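Local coordinates for insecticidal crystal protein Cry7Cal (PDB 5ZI1) that is an insecticidal delta-endotoxin active against the locust Locusta migratoria manilensis, probably acting by binding receptors and forming pores in gut cell membranes, at residues 238-243 / 559-564; 292-297 / 329-334; 497-502 / 578-583; 533-538 / 542-547. All coordinates share one frame; numbering follows the deposited sequence.

Contact 1: residues 238-243 / 559-564; sequences ARTYPM and YSYLTM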
loop_
_atom_site.group_PDB
_atom_site.type_symbol
_atom_site.label_atom_id
_atom_site.label_comp_id
_atom_site.label_asym_id
_atom_site.label_seq_id
_atom_site.Cartn_x
_atom_site.Cartn_y
_atom_site.Cartn_z
ATOM N N ALA A 238 12.859 -2.014 -17.528
ATOM C CA ALA A 238 14.294 -1.981 -17.269
ATOM C C ALA A 238 15.014 -0.843 -17.983
ATOM O O ALA A 238 16.178 -0.581 -17.664
ATOM C CB ALA A 238 14.933 -3.309 -17.672
ATOM N N ARG A 239 14.370 -0.173 -18.938
ATOM C CA ARG A 239 14.986 1.009 -19.530
ATOM C C ARG A 239 14.768 2.241 -18.669
ATOM O O ARG A 239 15.676 3.067 -18.525
ATOM C CB ARG A 239 14.433 1.255 -20.930
ATOM C CG ARG A 239 15.020 0.342 -21.959
ATOM C CD ARG A 239 14.362 0.518 -23.316
ATOM N NE ARG A 239 14.578 -0.705 -24.066
ATOM C CZ ARG A 239 14.053 -0.980 -25.253
ATOM N NH1 ARG A 239 13.270 -0.102 -25.864
ATOM N NH2 ARG A 239 14.321 -2.150 -25.818
ATOM N N THR A 240 13.560 2.390 -18.117
ATOM C CA THR A 240 13.268 3.512 -17.236
ATOM C C THR A 240 13.898 3.309 -15.865
ATOM O O THR A 240 14.231 4.288 -15.187
ATOM C CB THR A 240 11.756 3.695 -17.106
ATOM O OG1 THR A 240 11.150 3.651 -18.401
ATOM C CG2 THR A 240 11.415 5.011 -16.457
ATOM N N TYR A 241 14.110 2.060 -15.467
ATOM C CA TYR A 241 14.714 1.724 -14.177
ATOM C C TYR A 241 15.844 0.731 -14.419
ATOM O O TYR A 241 15.702 -0.475 -14.157
ATOM C CB TYR A 241 13.663 1.189 -13.203
ATOM C CG TYR A 241 12.562 2.199 -12.918
ATOM C CD1 TYR A 241 11.381 2.207 -13.662
ATOM C CD2 TYR A 241 12.709 3.156 -11.920
ATOM C CE1 TYR A 241 10.374 3.145 -13.407
ATOM C CE2 TYR A 241 11.711 4.094 -11.660
ATOM C CZ TYR A 241 10.547 4.084 -12.400
ATOM O OH TYR A 241 9.564 5.027 -12.139
ATOM N N PRO A 242 16.990 1.209 -14.918
ATOM C CA PRO A 242 18.132 0.322 -15.170
ATOM C C PRO A 242 18.947 -0.026 -13.937
ATOM O O PRO A 242 19.935 -0.762 -14.064
ATOM C CB PRO A 242 18.981 1.132 -16.165
ATOM C CG PRO A 242 18.735 2.551 -15.774
ATOM C CD PRO A 242 17.269 2.599 -15.328
ATOM N N MET A 243 18.591 0.469 -12.754
ATOM C CA MET A 243 19.277 0.029 -11.545
ATOM C C MET A 243 18.307 -0.021 -10.372
ATOM O O MET A 243 17.139 0.374 -10.473
ATOM C CB MET A 243 20.484 0.921 -11.230
ATOM C CG MET A 243 20.159 2.345 -10.824
ATOM S SD MET A 243 21.543 3.459 -11.213
ATOM C CE MET A 243 22.951 2.342 -11.177
ATOM N N TYR A 559 0.241 8.587 -17.099
ATOM C CA TYR A 559 1.483 9.130 -16.576
ATOM C C TYR A 559 2.605 9.020 -17.595
ATOM O O TYR A 559 2.726 8.018 -18.302
ATOM C CB TYR A 559 1.927 8.393 -15.302
ATOM C CG TYR A 559 1.081 8.687 -14.103
ATOM C CD1 TYR A 559 1.253 9.867 -13.385
ATOM C CD2 TYR A 559 0.113 7.781 -13.671
ATOM C CE1 TYR A 559 0.473 10.143 -12.283
ATOM C CE2 TYR A 559 -0.663 8.045 -12.553
ATOM C CZ TYR A 559 -0.483 9.225 -11.870
ATOM O OH TYR A 559 -1.255 9.506 -10.782
ATOM N N SER A 560 3.460 10.037 -17.624
ATOM C CA SER A 560 4.783 9.841 -18.200
ATOM C C SER A 560 5.839 10.396 -17.251
ATOM O O SER A 560 5.566 10.610 -16.064
ATOM C CB SER A 560 4.879 10.479 -19.590
ATOM O OG SER A 560 4.373 11.795 -19.550
ATOM N N TYR A 561 7.044 10.617 -17.757
ATOM C CA TYR A 561 8.166 11.074 -16.962
ATOM C C TYR A 561 8.731 12.365 -17.531
ATOM O O TYR A 561 8.701 12.620 -18.748
ATOM C CB TYR A 561 9.259 10.016 -16.891
ATOM C CG TYR A 561 8.799 8.765 -16.167
ATOM C CD1 TYR A 561 8.191 7.725 -16.857
ATOM C CD2 TYR A 561 8.944 8.647 -14.785
ATOM C CE1 TYR A 561 7.772 6.602 -16.213
ATOM C CE2 TYR A 561 8.513 7.517 -14.112
ATOM C CZ TYR A 561 7.933 6.496 -14.836
ATOM O OH TYR A 561 7.500 5.357 -14.214
ATOM N N LEU A 562 9.278 13.157 -16.622
ATOM C CA LEU A 562 9.811 14.473 -16.919
ATOM C C LEU A 562 11.107 14.612 -16.141
ATOM O O LEU A 562 11.093 14.587 -14.907
ATOM C CB LEU A 562 8.806 15.548 -16.507
ATOM C CG LEU A 562 9.239 17.010 -16.541
ATOM C CD1 LEU A 562 8.015 17.787 -16.537
ATOM C CD2 LEU A 562 10.037 17.450 -15.287
ATOM N N THR A 563 12.208 14.811 -16.843
ATOM C CA THR A 563 13.517 14.812 -16.217
ATOM C C THR A 563 14.069 16.227 -16.117
ATOM O O THR A 563 14.081 16.968 -17.105
ATOM C CB THR A 563 14.463 13.903 -16.996
ATOM O OG1 THR A 563 13.874 12.605 -17.079
ATOM C CG2 THR A 563 15.821 13.812 -16.314
ATOM N N MET A 564 14.515 16.597 -14.915
ATOM C CA MET A 564 15.182 17.867 -14.686
ATOM C C MET A 564 16.628 17.595 -14.317
ATOM O O MET A 564 16.905 16.742 -13.467
ATOM C CB MET A 564 14.476 18.667 -13.599
ATOM C CG MET A 564 13.129 19.184 -14.017
ATOM S SD MET A 564 12.143 19.736 -12.626
ATOM C CE MET A 564 11.879 18.144 -11.863
#
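Thr240 and Tyr241 meet the single side chain of Tyr561 where the loop that follows the helical domain of a three-domain Cry toxin reaches the C-terminal beta-sandwich. The close part is small. Thr240 CG2 sits over one face of the Tyr561 ring in a CH-pi contact, 4.1 Å from the ring centroid and displaced toward the rim. Chi1 of -47° keeps OG1 beside the backbone N, where Asp237 engages it, and sets CG2 anti to that N, facing the ring. Tyr241, largely buried, crosses Tyr561 at about a right angle, and its OH comes 3.3 Å from Tyr561 CE2, obliquely to that ring.

Around this nucleus the packing is sparse. The backbones stay well apart, Thr240 CA and Tyr561 CA being 9.1 Å from each other, and Thr240 and Tyr561 both remain partly open to solvent. Both phenol oxygens have polar partners outside the pair: Tyr241 OH is hydrogen-bonded to Glu596 OE2, and Arg527 makes a weak bond with Tyr561. Between the two rings, Tyr241 OH lies 2.9 Å from Tyr561 OH.

Contact 2: residues 292-297 / 329-334; sequences LFQWLT and TENTFN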
loop_
_atom_site.group_PDB
_atom_site.type_symbol
_atom_site.label_atom_id
_atom_site.label_comp_id
_atom_site.label_asym_id
_atom_site.label_seq_id
_atom_site.Cartn_x
_atom_site.Cartn_y
_atom_site.Cartn_z
ATOM N N LEU A 292 -0.596 14.639 3.098
ATOM C CA LEU A 292 0.817 14.327 3.242
ATOM C C LEU A 292 1.000 13.191 4.239
ATOM O O LEU A 292 0.193 13.005 5.153
ATOM C CB LEU A 292 1.565 15.576 3.698
ATOM C CG LEU A 292 1.298 16.749 2.737
ATOM C CD1 LEU A 292 1.889 18.038 3.271
ATOM C CD2 LEU A 292 1.852 16.426 1.350
ATOM N N PHE A 293 2.044 12.395 4.053
ATOM C CA PHE A 293 2.184 11.229 4.909
ATOM C C PHE A 293 2.431 11.682 6.355
ATOM O O PHE A 293 3.119 12.680 6.595
ATOM C CB PHE A 293 3.317 10.341 4.384
ATOM C CG PHE A 293 3.476 9.064 5.149
ATOM C CD1 PHE A 293 2.813 7.917 4.744
ATOM C CD2 PHE A 293 4.254 9.023 6.318
ATOM C CE1 PHE A 293 2.937 6.714 5.476
ATOM C CE2 PHE A 293 4.381 7.836 7.059
ATOM C CZ PHE A 293 3.736 6.681 6.632
ATOM N N GLN A 294 1.855 10.966 7.329
ATOM C CA GLN A 294 1.846 11.423 8.717
ATOM C C GLN A 294 2.317 10.334 9.669
ATOM O O GLN A 294 1.885 9.180 9.578
ATOM C CB GLN A 294 0.452 11.881 9.162
ATOM C CG GLN A 294 -0.101 13.076 8.437
ATOM C CD GLN A 294 -1.484 13.472 8.949
ATOM O OE1 GLN A 294 -1.606 14.284 9.851
ATOM N NE2 GLN A 294 -2.526 12.899 8.366
ATOM N N TRP A 295 3.184 10.714 10.601
ATOM C CA TRP A 295 3.757 9.800 11.579
ATOM C C TRP A 295 3.053 10.017 12.909
ATOM O O TRP A 295 2.934 11.159 13.364
ATOM C CB TRP A 295 5.260 10.024 11.728
ATOM C CG TRP A 295 5.952 9.940 10.413
ATOM C CD1 TRP A 295 6.067 10.931 9.478
ATOM C CD2 TRP A 295 6.578 8.782 9.854
ATOM N NE1 TRP A 295 6.750 10.464 8.385
ATOM C CE2 TRP A 295 7.071 9.147 8.588
ATOM C CE3 TRP A 295 6.769 7.473 10.304
ATOM C CZ2 TRP A 295 7.750 8.252 7.766
ATOM C CZ3 TRP A 295 7.449 6.591 9.505
ATOM C CH2 TRP A 295 7.932 6.981 8.239
ATOM N N LEU A 296 2.561 8.935 13.507
ATOM C CA LEU A 296 1.813 9.057 14.754
ATOM C C LEU A 296 2.783 9.327 15.892
ATOM O O LEU A 296 3.699 8.537 16.132
ATOM C CB LEU A 296 1.016 7.787 15.011
ATOM C CG LEU A 296 0.053 7.822 16.189
ATOM C CD1 LEU A 296 -0.854 9.017 16.069
ATOM C CD2 LEU A 296 -0.758 6.533 16.236
ATOM N N THR A 297 2.606 10.442 16.595
ATOM C CA THR A 297 3.499 10.726 17.712
ATOM C C THR A 297 2.832 10.667 19.084
ATOM O O THR A 297 3.546 10.583 20.087
ATOM C CB THR A 297 4.158 12.101 17.530
ATOM O OG1 THR A 297 3.160 13.124 17.639
ATOM C CG2 THR A 297 4.795 12.206 16.133
ATOM N N THR A 329 6.426 20.347 13.391
ATOM C CA THR A 329 5.076 20.869 13.576
ATOM C C THR A 329 4.098 19.730 13.848
ATOM O O THR A 329 4.193 18.646 13.268
ATOM C CB THR A 329 4.641 21.660 12.329
ATOM O OG1 THR A 329 5.652 22.615 11.999
ATOM C CG2 THR A 329 3.336 22.407 12.567
ATOM N N GLU A 330 3.164 19.971 14.749
ATOM C CA GLU A 330 2.266 18.927 15.208
ATOM C C GLU A 330 0.915 19.102 14.539
ATOM O O GLU A 330 0.419 20.224 14.405
ATOM C CB GLU A 330 2.115 18.957 16.727
ATOM C CG GLU A 330 3.375 18.587 17.489
ATOM C CD GLU A 330 3.154 18.568 19.000
ATOM O OE1 GLU A 330 2.299 19.345 19.491
ATOM O OE2 GLU A 330 3.832 17.775 19.697
ATOM N N ASN A 331 0.343 17.992 14.086
ATOM C CA ASN A 331 -1.035 17.960 13.623
ATOM C C ASN A 331 -1.845 17.256 14.700
ATOM O O ASN A 331 -1.489 16.146 15.115
ATOM C CB ASN A 331 -1.156 17.240 12.273
ATOM C CG ASN A 331 -0.165 17.791 11.234
ATOM O OD1 ASN A 331 -0.243 18.955 10.859
ATOM N ND2 ASN A 331 0.773 16.957 10.787
ATOM N N THR A 332 -2.919 17.901 15.157
ATOM C CA THR A 332 -3.749 17.369 16.230
ATOM C C THR A 332 -5.158 17.144 15.723
ATOM O O THR A 332 -5.758 18.058 15.152
ATOM C CB THR A 332 -3.782 18.320 17.426
ATOM O OG1 THR A 332 -2.451 18.510 17.896
ATOM C CG2 THR A 332 -4.656 17.758 18.558
ATOM N N PHE A 333 -5.690 15.944 15.964
ATOM C CA PHE A 333 -7.079 15.611 15.663
ATOM C C PHE A 333 -7.783 15.167 16.938
ATOM O O PHE A 333 -7.324 14.241 17.615
ATOM C CB PHE A 333 -7.142 14.535 14.588
ATOM C CG PHE A 333 -6.307 14.875 13.394
ATOM C CD1 PHE A 333 -6.811 15.693 12.395
ATOM C CD2 PHE A 333 -4.993 14.446 13.311
ATOM C CE1 PHE A 333 -6.032 16.044 11.300
ATOM C CE2 PHE A 333 -4.215 14.790 12.230
ATOM C CZ PHE A 333 -4.740 15.592 11.218
ATOM N N ASN A 334 -8.893 15.823 17.254
ATOM C CA ASN A 334 -9.687 15.526 18.432
ATOM C C ASN A 334 -10.988 14.833 18.043
ATOM O O ASN A 334 -11.561 15.109 16.987
ATOM C CB ASN A 334 -9.983 16.805 19.208
ATOM C CG ASN A 334 -8.716 17.517 19.645
ATOM O OD1 ASN A 334 -8.002 17.044 20.540
ATOM N ND2 ASN A 334 -8.422 18.654 19.017
HETATM O O HOH W 1 4.611 15.541 18.307
#
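Gln294 overlaps the edge of the Phe333 ring with its amide oxygen, OE1 lying near the ring plane 3.6 Å from Phe333 CE2 and 3.7 Å from Phe333 CZ. The amide and the ring are turned 75° against each other. Past CG the glutamine is extended (chi2 -179°), which carries OE1 across the gap to the aromatic rim. The same oxygen faces Asn331, whose ND2 is 3.7 Å from Gln294 OE1, too far for a hydrogen bond.

Both amides turn to a residue between them: Thr322 OG1 is hydrogen-bonded to Gln294 OE1 and, weakly, to Asn331 ND2. This follows from the topology. The four-stranded antiparallel sheet has the order 3-2-1-4 of a Greek key, as in the beta-prism middle domain of Cry toxins, and strand 312-324 runs between strands 294-306 and 331-336. The two segments are therefore next-but-one neighbours, and their side chains meet by reaching over the intervening strand, with Gln294 CA and Asn331 CA 8.7 Å apart. Tyr324 of that middle strand touches both Gln294 and Asn331.

Further along, water takes over the bridging: one molecule lies 2.9 Å from Thr297 OG1 and donates to Glu330 OE2 at 2.7 Å. Thr297 OG1 also makes a weak hydrogen bond to the backbone oxygen of Val321, while the glutamate stands exposed at the surface.

Contact 3: residues 497-502 / 578-583; sequences LKIVNN and LYIIKA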
loop_
_atom_site.group_PDB
_atom_site.type_symbol
_atom_site.label_atom_id
_atom_site.label_comp_id
_atom_site.label_asym_id
_atom_site.label_seq_id
_atom_site.Cartn_x
_atom_site.Cartn_y
_atom_site.Cartn_z
ATOM N N LEU A 497 -0.520 14.242 -5.637
ATOM C CA LEU A 497 -0.836 15.664 -5.644
ATOM C C LEU A 497 -1.613 16.042 -6.898
ATOM O O LEU A 497 -1.285 15.595 -8.003
ATOM C CB LEU A 497 0.434 16.514 -5.572
ATOM C CG LEU A 497 1.265 16.459 -4.285
ATOM C CD1 LEU A 497 1.970 17.779 -4.035
ATOM C CD2 LEU A 497 0.407 16.083 -3.103
ATOM N N LYS A 498 -2.628 16.893 -6.723
ATOM C CA LYS A 498 -3.397 17.455 -7.826
ATOM C C LYS A 498 -3.234 18.969 -7.821
ATOM O O LYS A 498 -3.740 19.650 -6.922
ATOM C CB LYS A 498 -4.867 17.076 -7.714
ATOM C CG LYS A 498 -5.702 17.560 -8.874
ATOM C CD LYS A 498 -7.139 17.119 -8.694
ATOM C CE LYS A 498 -8.009 18.257 -8.188
ATOM N NZ LYS A 498 -8.874 18.807 -9.288
ATOM N N ILE A 499 -2.554 19.498 -8.833
ATOM C CA ILE A 499 -2.302 20.928 -8.954
ATOM C C ILE A 499 -3.195 21.494 -10.052
ATOM O O ILE A 499 -3.196 20.990 -11.181
ATOM C CB ILE A 499 -0.821 21.209 -9.258
ATOM C CG1 ILE A 499 0.075 20.393 -8.329
ATOM C CG2 ILE A 499 -0.502 22.701 -9.122
ATOM C CD1 ILE A 499 1.459 20.197 -8.885
ATOM N N VAL A 500 -3.949 22.540 -9.720
ATOM C CA VAL A 500 -4.716 23.320 -10.686
ATOM C C VAL A 500 -4.070 24.703 -10.782
ATOM O O VAL A 500 -4.060 25.457 -9.801
ATOM C CB VAL A 500 -6.195 23.422 -10.288
ATOM C CG1 VAL A 500 -6.964 24.138 -11.361
ATOM C CG2 VAL A 500 -6.786 22.024 -10.028
ATOM N N ASN A 501 -3.549 25.042 -11.972
ATOM C CA ASN A 501 -2.593 26.146 -12.092
ATOM C C ASN A 501 -3.255 27.491 -11.817
ATOM O O ASN A 501 -2.725 28.303 -11.050
ATOM C CB ASN A 501 -1.935 26.118 -13.481
ATOM C CG ASN A 501 -1.099 27.371 -13.793
ATOM O OD1 ASN A 501 -0.685 28.106 -12.892
ATOM N ND2 ASN A 501 -0.819 27.589 -15.081
ATOM N N ASN A 502 -4.428 27.741 -12.410
ATOM C CA ASN A 502 -5.091 29.017 -12.164
ATOM C C ASN A 502 -5.437 29.231 -10.692
ATOM O O ASN A 502 -5.758 30.363 -10.310
ATOM C CB ASN A 502 -6.361 29.171 -13.028
ATOM C CG ASN A 502 -7.532 28.280 -12.575
ATOM O OD1 ASN A 502 -8.099 28.456 -11.482
ATOM N ND2 ASN A 502 -7.936 27.351 -13.449
ATOM N N LEU A 578 9.294 21.850 -5.211
ATOM C CA LEU A 578 8.844 21.690 -6.585
ATOM C C LEU A 578 8.027 22.916 -6.943
ATOM O O LEU A 578 7.257 23.418 -6.119
ATOM C CB LEU A 578 8.003 20.424 -6.784
ATOM C CG LEU A 578 7.653 20.114 -8.253
ATOM C CD1 LEU A 578 7.865 18.644 -8.575
ATOM C CD2 LEU A 578 6.242 20.528 -8.612
ATOM N N TYR A 579 8.216 23.405 -8.167
ATOM C CA TYR A 579 7.559 24.613 -8.630
ATOM C C TYR A 579 6.847 24.334 -9.942
ATOM O O TYR A 579 7.292 23.514 -10.744
ATOM C CB TYR A 579 8.555 25.764 -8.852
ATOM C CG TYR A 579 9.419 26.122 -7.674
ATOM C CD1 TYR A 579 10.579 25.425 -7.412
ATOM C CD2 TYR A 579 9.089 27.181 -6.846
ATOM C CE1 TYR A 579 11.382 25.756 -6.341
ATOM C CE2 TYR A 579 9.887 27.522 -5.765
ATOM C CZ TYR A 579 11.035 26.806 -5.521
ATOM O OH TYR A 579 11.847 27.131 -4.454
ATOM N N ILE A 580 5.743 25.037 -10.149
ATOM C CA ILE A 580 5.093 25.156 -11.441
ATOM C C ILE A 580 5.186 26.619 -11.819
ATOM O O ILE A 580 4.690 27.480 -11.086
ATOM C CB ILE A 580 3.627 24.703 -11.404
ATOM C CG1 ILE A 580 3.515 23.216 -11.057
ATOM C CG2 ILE A 580 2.942 25.010 -12.732
ATOM C CD1 ILE A 580 4.142 22.303 -12.081
ATOM N N ILE A 581 5.811 26.908 -12.957
ATOM C CA ILE A 581 5.979 28.286 -13.404
ATOM C C ILE A 581 4.643 28.707 -14.007
ATOM O O ILE A 581 4.347 28.389 -15.166
ATOM C CB ILE A 581 7.134 28.429 -14.398
ATOM C CG1 ILE A 581 8.377 27.709 -13.864
ATOM C CG2 ILE A 581 7.442 29.899 -14.672
ATOM C CD1 ILE A 581 8.786 28.137 -12.466
ATOM N N LYS A 582 3.824 29.413 -13.214
ATOM C CA LYS A 582 2.463 29.745 -13.638
ATOM C C LYS A 582 2.451 30.442 -14.993
ATOM O O LYS A 582 1.683 30.069 -15.884
ATOM C CB LYS A 582 1.773 30.626 -12.594
ATOM C CG LYS A 582 1.352 29.916 -11.330
ATOM C CD LYS A 582 0.497 30.822 -10.447
ATOM C CE LYS A 582 -0.975 30.732 -10.804
ATOM N NZ LYS A 582 -1.484 31.835 -11.648
ATOM N N ALA A 583 3.321 31.448 -15.161
ATOM C CA ALA A 583 3.283 32.334 -16.324
ATOM C C ALA A 583 3.396 31.584 -17.639
ATOM O O ALA A 583 2.812 32.005 -18.642
ATOM C CB ALA A 583 4.405 33.363 -16.239
#
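Ile499 and Ile580 face each other across the interior of the C-terminal beta-sandwich, one from strand 496-500 and the other from strand 575-580 of the opposing sheet. Their contact is apolar: the terminal CD1 of Ile499 comes against the flank of Ile580, 4.2 Å from its CG1. Two residues further along each chain, where the first passes into a short 3-10 segment at 501-502, Asn501 and Lys582 meet. Here it is the aliphatic part of the lysine that does the touching. Asn501 OD1 lies 3.1 Å from Lys582 CG and 3.4 Å from Lys582 CE, and Asn501 O is 3.0 Å from the same CE; these are close C...O contacts without a hydrogen bond, their exact lengths best not pressed. The bend at chi3 (88°) swings CE back toward Asn501 O and OD1.

In the next shell, Val509 of strand 508-513 packs on both isoleucines, and Thr585 touches Ile580 and Asn501. Polar bonds hold the chain on both sides here: Asn501 ND2 donates to the backbone oxygen of Ser586, which fixes the rotation of the amide, and Lys582 N is bound by Asn507 OD1. The other end of the amide is less well served, since Asn501 OD1 is buried by the contact and has no hydrogen-bond partner in the model; even the ammonium of Lys582 keeps its distance, with NZ 4.0 Å from that OD1.

Contact 4: residues 533-538 / 542-547; sequences DGVMSF and AHDEYF
Phe547 lays its ring along the backbone of Gly534, and the contact can be traced outward from CB, which is 4.2 Å from Gly534 O. CG stands between the backbone N and the carbonyl carbon (chi1 61°), the crowded position, and this turns the ring back over the partner strand. CD2 then comes within 3.2 Å of Gly534 O, which sits over one face near the rim, and CE2 approaches Val535 N at 3.3 Å. On the other branch CE1 is 3.5 Å from Gly534 N. At the tip, CZ rests 3.5 Å from Gly534 CA, the carbon whose hydrogen makes a CH-pi contact with the ring face. With no side chain on Gly534, the ring can lie directly on the main chain.

The frame for this is an antiparallel beta hairpin at the edge of a five-stranded sheet of the C-terminal beta-sandwich. Gly534 with Phe547 and Met536 with Glu545 are hydrogen-bonded pairs; the Phe547 N to Gly534 O bond measures 2.7 Å and is nearly straight at 169°. Val535 and Tyr546 form the non-hydrogen-bonded pair between them, on the opposite face from Met536 and Phe547. There Val535 CG2 meets the edge of the Tyr546 ring; Val535 CG1 also packs on Asp544 CB, nearer the turn. Beyond it, Ser537 OG lies 3.0 Å from Asp544 OD1.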
loop_
_atom_site.group_PDB
_atom_site.type_symbol
_atom_site.label_atom_id
_atom_site.label_comp_id
_atom_site.label_asym_id
_atom_site.label_seq_id
_atom_site.Cartn_x
_atom_site.Cartn_y
_atom_site.Cartn_z
ATOM N N ASP A 533 0.082 21.881 -21.259
ATOM C CA ASP A 533 1.518 22.105 -21.304
ATOM C C ASP A 533 1.938 23.070 -20.201
ATOM O O ASP A 533 1.158 23.921 -19.763
ATOM C CB ASP A 533 1.933 22.678 -22.674
ATOM C CG ASP A 533 1.267 21.956 -23.859
ATOM O OD1 ASP A 533 0.956 20.742 -23.753
ATOM O OD2 ASP A 533 1.067 22.599 -24.914
ATOM N N GLY A 534 3.191 22.962 -19.783
ATOM C CA GLY A 534 3.727 23.954 -18.872
ATOM C C GLY A 534 5.181 23.712 -18.551
ATOM O O GLY A 534 5.862 22.936 -19.228
ATOM N N VAL A 535 5.643 24.372 -17.483
ATOM C CA VAL A 535 7.049 24.388 -17.102
ATOM C C VAL A 535 7.160 24.083 -15.614
ATOM O O VAL A 535 6.450 24.678 -14.796
ATOM C CB VAL A 535 7.707 25.743 -17.442
ATOM C CG1 VAL A 535 9.109 25.810 -16.890
ATOM C CG2 VAL A 535 7.731 25.948 -18.947
ATOM N N MET A 536 8.053 23.160 -15.266
ATOM C CA MET A 536 8.269 22.712 -13.900
ATOM C C MET A 536 9.697 23.048 -13.473
ATOM O O MET A 536 10.581 23.257 -14.306
ATOM C CB MET A 536 8.003 21.195 -13.788
ATOM C CG MET A 536 7.764 20.668 -12.374
ATOM S SD MET A 536 7.439 18.875 -12.322
ATOM C CE MET A 536 5.848 18.803 -13.168
ATOM N N SER A 537 9.924 23.086 -12.161
ATOM C CA SER A 537 11.240 23.408 -11.629
ATOM C C SER A 537 11.410 22.767 -10.257
ATOM O O SER A 537 10.436 22.572 -9.519
ATOM C CB SER A 537 11.447 24.919 -11.522
ATOM O OG SER A 537 12.676 25.211 -10.883
ATOM N N PHE A 538 12.662 22.459 -9.910
ATOM C CA PHE A 538 12.945 21.775 -8.658
ATOM C C PHE A 538 14.228 22.332 -8.051
ATOM O O PHE A 538 15.150 22.729 -8.769
ATOM C CB PHE A 538 13.046 20.257 -8.869
ATOM C CG PHE A 538 12.895 19.463 -7.606
ATOM C CD1 PHE A 538 11.638 19.100 -7.146
ATOM C CD2 PHE A 538 14.005 19.088 -6.871
ATOM C CE1 PHE A 538 11.492 18.375 -5.977
ATOM C CE2 PHE A 538 13.867 18.363 -5.703
ATOM C CZ PHE A 538 12.611 18.007 -5.257
ATOM N N ALA A 542 19.255 23.950 -12.031
ATOM C CA ALA A 542 19.291 25.303 -12.566
ATOM C C ALA A 542 18.174 25.546 -13.574
ATOM O O ALA A 542 17.423 26.518 -13.450
ATOM C CB ALA A 542 20.657 25.572 -13.194
ATOM N N HIS A 543 18.045 24.688 -14.582
ATOM C CA HIS A 543 17.090 24.951 -15.660
ATOM C C HIS A 543 15.723 24.336 -15.373
ATOM O O HIS A 543 15.619 23.200 -14.905
ATOM C CB HIS A 543 17.622 24.441 -16.997
ATOM C CG HIS A 543 18.848 25.163 -17.457
ATOM N ND1 HIS A 543 19.499 24.858 -18.633
ATOM C CD2 HIS A 543 19.551 26.172 -16.888
ATOM C CE1 HIS A 543 20.546 25.652 -18.772
ATOM N NE2 HIS A 543 20.603 26.455 -17.724
ATOM N N ASP A 544 14.679 25.110 -15.648
ATOM C CA ASP A 544 13.315 24.616 -15.590
ATOM C C ASP A 544 13.026 23.776 -16.827
ATOM O O ASP A 544 13.641 23.957 -17.877
ATOM C CB ASP A 544 12.328 25.780 -15.493
ATOM C CG ASP A 544 12.664 26.758 -14.355
ATOM O OD1 ASP A 544 13.517 26.432 -13.492
ATOM O OD2 ASP A 544 12.061 27.860 -14.327
ATOM N N GLU A 545 12.077 22.849 -16.709
ATOM C CA GLU A 545 11.838 21.888 -17.780
ATOM C C GLU A 545 10.405 21.993 -18.284
ATOM O O GLU A 545 9.453 21.839 -17.510
ATOM C CB GLU A 545 12.156 20.465 -17.316
ATOM C CG GLU A 545 12.317 19.455 -18.473
ATOM C CD GLU A 545 13.557 19.706 -19.346
ATOM O OE1 GLU A 545 13.585 19.176 -20.481
ATOM O OE2 GLU A 545 14.502 20.425 -18.914
ATOM N N TYR A 546 10.258 22.255 -19.580
ATOM C CA TYR A 546 8.946 22.252 -20.218
ATOM C C TYR A 546 8.386 20.833 -20.292
ATOM O O TYR A 546 9.108 19.891 -20.633
ATOM C CB TYR A 546 9.077 22.853 -21.618
ATOM C CG TYR A 546 7.856 22.825 -22.514
ATOM C CD1 TYR A 546 6.885 23.812 -22.426
ATOM C CD2 TYR A 546 7.711 21.850 -23.501
ATOM C CE1 TYR A 546 5.771 23.811 -23.267
ATOM C CE2 TYR A 546 6.606 21.847 -24.360
ATOM C CZ TYR A 546 5.638 22.833 -24.235
ATOM O OH TYR A 546 4.533 22.853 -25.066
ATOM N N PHE A 547 7.094 20.672 -19.964
ATOM C CA PHE A 547 6.399 19.394 -20.116
ATOM C C PHE A 547 5.151 19.532 -20.977
ATOM O O PHE A 547 4.499 20.580 -20.992
ATOM C CB PHE A 547 5.968 18.787 -18.768
ATOM C CG PHE A 547 5.005 19.645 -18.001
ATOM C CD1 PHE A 547 3.638 19.514 -18.172
ATOM C CD2 PHE A 547 5.471 20.606 -17.126
ATOM C CE1 PHE A 547 2.757 20.341 -17.484
ATOM C CE2 PHE A 547 4.602 21.423 -16.428
ATOM C CZ PHE A 547 3.247 21.290 -16.601
#

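How the contacts relate
From the N terminus, the chain leaves the helical domain and opens contact 1 at 238-243, closing it more than 300 residues later at 559-564. Within this long loop, contact 2 opens and closes, linking strands 294-306 and 331-336 across strand 312-324 of one middle-domain sheet. Contact 3 opens at 497-502 within the same loop and closes at 578-583, after contact 1 has closed, so the two cross. Contact 4, a local hairpin, falls within the spans of both. Contact 1 links the exit from the helices to the C-terminal sandwich; contact 3 joins the sandwich's two sheets, its strand 575-580 lying beside strand 534-538 of contact 4. Leu562 and Met564, in the second segment of contact 1, pack against the hairpin.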